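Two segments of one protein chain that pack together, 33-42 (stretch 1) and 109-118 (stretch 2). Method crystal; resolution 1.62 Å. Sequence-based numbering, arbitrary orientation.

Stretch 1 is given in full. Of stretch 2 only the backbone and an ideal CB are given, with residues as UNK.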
# COMPACT_ATOMS: atom_id res chain seq x y z
N LEU A 33 0.08 0.29 -7.10
CA LEU A 33 1.26 1.06 -6.65
C LEU A 33 0.98 1.68 -5.24
O LEU A 33 1.93 1.80 -4.48
CB LEU A 33 1.57 2.18 -7.67
CG LEU A 33 2.19 1.65 -8.97
CD1 LEU A 33 2.10 2.79 -9.96
CD2 LEU A 33 3.58 1.15 -8.70
N SER A 34 -0.30 1.93 -4.96
CA SER A 34 -0.63 2.41 -3.57
C SER A 34 -0.41 1.27 -2.58
O SER A 34 0.09 1.52 -1.47
CB SER A 34 -2.14 2.81 -3.52
OG SER A 34 -2.27 3.96 -4.38
N GLN A 35 -0.78 0.01 -2.91
CA GLN A 35 -0.48 -1.05 -2.00
C GLN A 35 1.00 -1.26 -1.85
O GLN A 35 1.44 -1.41 -0.72
CB GLN A 35 -1.15 -2.34 -2.45
CG GLN A 35 -0.72 -3.38 -1.42
CD GLN A 35 -0.48 -4.69 -1.82
OE1 GLN A 35 -1.38 -5.24 -2.38
NE2 GLN A 35 0.73 -5.35 -1.38
N GLN A 36 1.79 -1.10 -2.93
CA GLN A 36 3.23 -1.19 -2.82
C GLN A 36 3.78 -0.13 -1.93
O GLN A 36 4.68 -0.41 -1.13
CB GLN A 36 3.92 -1.10 -4.18
CG GLN A 36 3.55 -2.29 -5.05
CD GLN A 36 4.39 -3.50 -4.59
OE1 GLN A 36 3.79 -4.60 -4.40
NE2 GLN A 36 5.65 -3.31 -4.35
N CYS A 37 3.28 1.14 -2.05
CA CYS A 37 3.68 2.20 -1.20
C CYS A 37 3.50 1.82 0.29
O CYS A 37 4.46 1.99 1.06
CB CYS A 37 2.85 3.46 -1.59
SG CYS A 37 3.14 4.83 -0.34
N ALA A 38 2.30 1.39 0.63
CA ALA A 38 2.01 1.10 2.05
C ALA A 38 2.88 -0.03 2.55
O ALA A 38 3.43 0.06 3.67
CB ALA A 38 0.50 0.80 2.18
N GLU A 39 2.96 -1.10 1.70
CA GLU A 39 3.79 -2.27 2.13
C GLU A 39 5.26 -1.84 2.35
O GLU A 39 5.86 -2.22 3.38
CB GLU A 39 3.71 -3.39 1.03
CG GLU A 39 4.49 -4.67 1.60
CD GLU A 39 4.79 -5.72 0.55
OE1 GLU A 39 4.14 -5.76 -0.53
OE2 GLU A 39 5.71 -6.53 0.87
N LYS A 40 5.89 -1.07 1.49
CA LYS A 40 7.25 -0.64 1.68
C LYS A 40 7.40 0.24 2.92
O LYS A 40 8.38 0.11 3.68
CB LYS A 40 7.79 0.01 0.42
CG LYS A 40 8.20 -0.95 -0.81
CD LYS A 40 7.67 -2.35 -1.00
CE LYS A 40 8.34 -3.00 -2.17
NZ LYS A 40 7.83 -4.34 -2.13
N ALA A 41 6.49 1.16 3.12
CA ALA A 41 6.54 2.01 4.34
C ALA A 41 6.46 1.19 5.61
O ALA A 41 7.26 1.49 6.46
CB ALA A 41 5.32 2.96 4.26
N VAL A 42 5.56 0.23 5.67
CA VAL A 42 5.39 -0.59 6.90
C VAL A 42 6.62 -1.45 7.02
O VAL A 42 7.13 -1.55 8.15
CB VAL A 42 4.12 -1.33 6.85
CG1 VAL A 42 4.04 -2.33 8.00
CG2 VAL A 42 2.98 -0.29 7.02
N UNK A 109 -5.26 6.12 1.02
CA UNK A 109 -4.87 5.23 2.10
C UNK A 109 -3.38 5.05 2.15
O UNK A 109 -2.79 4.86 3.19
CB UNK A 109 -5.55 3.87 1.95
N UNK A 110 -2.71 4.96 0.96
CA UNK A 110 -1.21 4.91 0.94
C UNK A 110 -0.60 6.14 1.60
O UNK A 110 0.34 5.98 2.38
CB UNK A 110 -0.69 4.80 -0.50
N UNK A 111 -1.18 7.34 1.36
CA UNK A 111 -0.65 8.54 1.98
C UNK A 111 -0.88 8.46 3.48
O UNK A 111 0.07 8.78 4.25
CB UNK A 111 -1.29 9.80 1.39
N UNK A 112 -2.03 7.96 3.91
CA UNK A 112 -2.31 7.86 5.39
C UNK A 112 -1.29 6.95 5.99
O UNK A 112 -0.73 7.27 7.03
CB UNK A 112 -3.72 7.34 5.69
N UNK A 113 -1.02 5.78 5.40
CA UNK A 113 -0.02 4.86 6.00
C UNK A 113 1.38 5.37 5.92
O UNK A 113 2.10 5.28 6.93
CB UNK A 113 -0.07 3.49 5.32
N UNK A 114 1.81 5.97 4.81
CA UNK A 114 3.12 6.50 4.67
C UNK A 114 3.35 7.64 5.67
O UNK A 114 4.41 7.67 6.30
CB UNK A 114 3.34 6.97 3.23
N UNK A 115 2.34 8.48 5.88
CA UNK A 115 2.60 9.62 6.84
C UNK A 115 2.63 9.06 8.24
O UNK A 115 3.38 9.65 9.11
CB UNK A 115 1.54 10.72 6.74
N UNK A 116 1.81 8.05 8.53
CA UNK A 116 1.75 7.48 9.93
C UNK A 116 3.11 6.80 10.19
O UNK A 116 3.72 6.94 11.24
CB UNK A 116 0.60 6.48 10.10
N UNK A 117 3.68 6.13 9.18
CA UNK A 117 4.98 5.53 9.41
C UNK A 117 6.01 6.62 9.57
O UNK A 117 6.87 6.52 10.45
CB UNK A 117 5.36 4.58 8.27
N UNK A 118 6.03 7.68 8.75
CA UNK A 118 7.07 8.71 8.83
C UNK A 118 7.05 9.35 10.25
O UNK A 118 8.14 9.66 10.81
CB UNK A 118 6.86 9.77 7.75

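Both stretches are helical throughout, and their axes run nearly parallel, 13° apart, with a closest approach of 8.5 Å. Every position of stretch 2 therefore has helical backbone angles, and what distinguishes one from another is mainly where its CA-to-CB bond points.

At position 109 that bond points sideways, and nothing of stretch 1 lies within 5.5 Å of the ideal CB, so stretch 1 sets little limit on the choice. The residue is Cys109, bonded covalently to a group elsewhere in the structure.

Position 110 is the tightest. Its bond points toward stretch 1, and the ideal CB already lies 3.5 Å from Ser34 O and 3.8 Å from Cys37 SG. That leaves little room to grow, so alanine, perhaps serine, or glycine with no side chain would suit. It is Ala110, whose CB rests 3.4 Å from Ser34 O and 3.8 Å from Cys37 SG. The small residue goes with a close backbone approach, Ala110 CA to Ala38 CA being 5.1 Å.

Positions 111 and 112 find no part of stretch 1 near their ideal CB atoms, and many residues, polar ones included, would serve. They are Ile111 and Arg112, and both touch a crystal neighbour.

At 113 the bond again points toward stretch 1, but with more room: the ideal CB is 4.2 Å from Ala38 CB and 5.1 Å from Val42 CG2. Methyl groups invite a medium apolar side chain such as valine, leucine, isoleucine or methionine. Ile113 CD1 lies 3.9 Å from Ala38 CB, while Ile113 CG2 touches both partners, 4.0 Å from Ala38 CB and 3.7 Å from Val42 CG2.

Position 114 points sideways, its ideal CB 4.2 Å from Cys37 SG and 4.6 Å from Ala41 CB. Leucine, isoleucine or methionine could cover this apolar surface. Leu114 does so with chi1 t and chi2 p, placing CD1 4.2 Å from Ala41 CB.

Position 115 is out of reach and tolerates a polar residue; it is Asn115. Position 116 points sideways, free of neighbours at CB, so many residues would do. Trp116, with chi1 t, brings its CZ3 to 4.8 Å from Val42 CG2.

At 117 the bond points toward stretch 1, with the ideal CB 4.1 Å from Ala41 O and 5.1 Å from Val42 N. A compact apolar residue, alanine or valine, fits. Val117 places CG1 3.3 Å from Ala41 O, a close contact, and CG2 4.0 Å from Ala41 CB.

Position 118 is out of reach, open to a long polar chain; Lys118 hydrogen-bonds elsewhere in the structure.

Stretch 2 109-118: CAIRILNWVK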
# COMPACT_ATOMS: atom_id res chain seq x y z
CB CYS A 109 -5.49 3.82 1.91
SG CYS A 109 -7.11 3.69 2.71
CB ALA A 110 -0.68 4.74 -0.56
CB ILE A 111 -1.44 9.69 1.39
CG1 ILE A 111 -0.97 10.00 -0.04
CG2 ILE A 111 -1.13 10.98 2.27
CD1 ILE A 111 -1.94 10.95 -0.82
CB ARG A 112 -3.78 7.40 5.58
CG ARG A 112 -4.49 6.95 6.88
CD ARG A 112 -5.89 7.53 6.43
NE ARG A 112 -6.27 8.28 7.37
CZ ARG A 112 -5.83 9.37 7.83
NH1 ARG A 112 -5.29 9.55 9.02
NH2 ARG A 112 -6.08 10.35 6.95
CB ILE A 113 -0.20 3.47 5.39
CG1 ILE A 113 -1.53 2.91 5.79
CG2 ILE A 113 1.01 2.53 5.79
CD1 ILE A 113 -1.97 1.58 5.03
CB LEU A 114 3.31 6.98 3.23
CG LEU A 114 4.61 7.82 2.98
CD1 LEU A 114 5.82 6.94 3.18
CD2 LEU A 114 4.61 8.29 1.49
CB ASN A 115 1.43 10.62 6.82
CG ASN A 115 1.35 11.44 5.64
OD1 ASN A 115 2.30 11.66 4.99
ND2 ASN A 115 0.12 12.02 5.42
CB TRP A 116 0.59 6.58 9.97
CG TRP A 116 0.55 5.75 11.23
CD1 TRP A 116 0.07 6.17 12.52
CD2 TRP A 116 0.95 4.40 11.39
NE1 TRP A 116 0.16 5.09 13.41
CE2 TRP A 116 0.68 4.01 12.75
CE3 TRP A 116 1.48 3.45 10.50
CZ2 TRP A 116 0.92 2.71 13.24
CZ3 TRP A 116 1.73 2.18 11.00
CH2 TRP A 116 1.46 1.81 12.35
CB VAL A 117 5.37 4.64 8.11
CG1 VAL A 117 6.89 4.32 8.15
CG2 VAL A 117 4.51 3.46 8.10
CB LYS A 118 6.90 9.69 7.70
CG LYS A 118 7.38 9.04 6.40
CD LYS A 118 7.10 10.00 5.26
CE LYS A 118 8.11 11.02 4.95
NZ LYS A 118 7.27 11.85 3.87
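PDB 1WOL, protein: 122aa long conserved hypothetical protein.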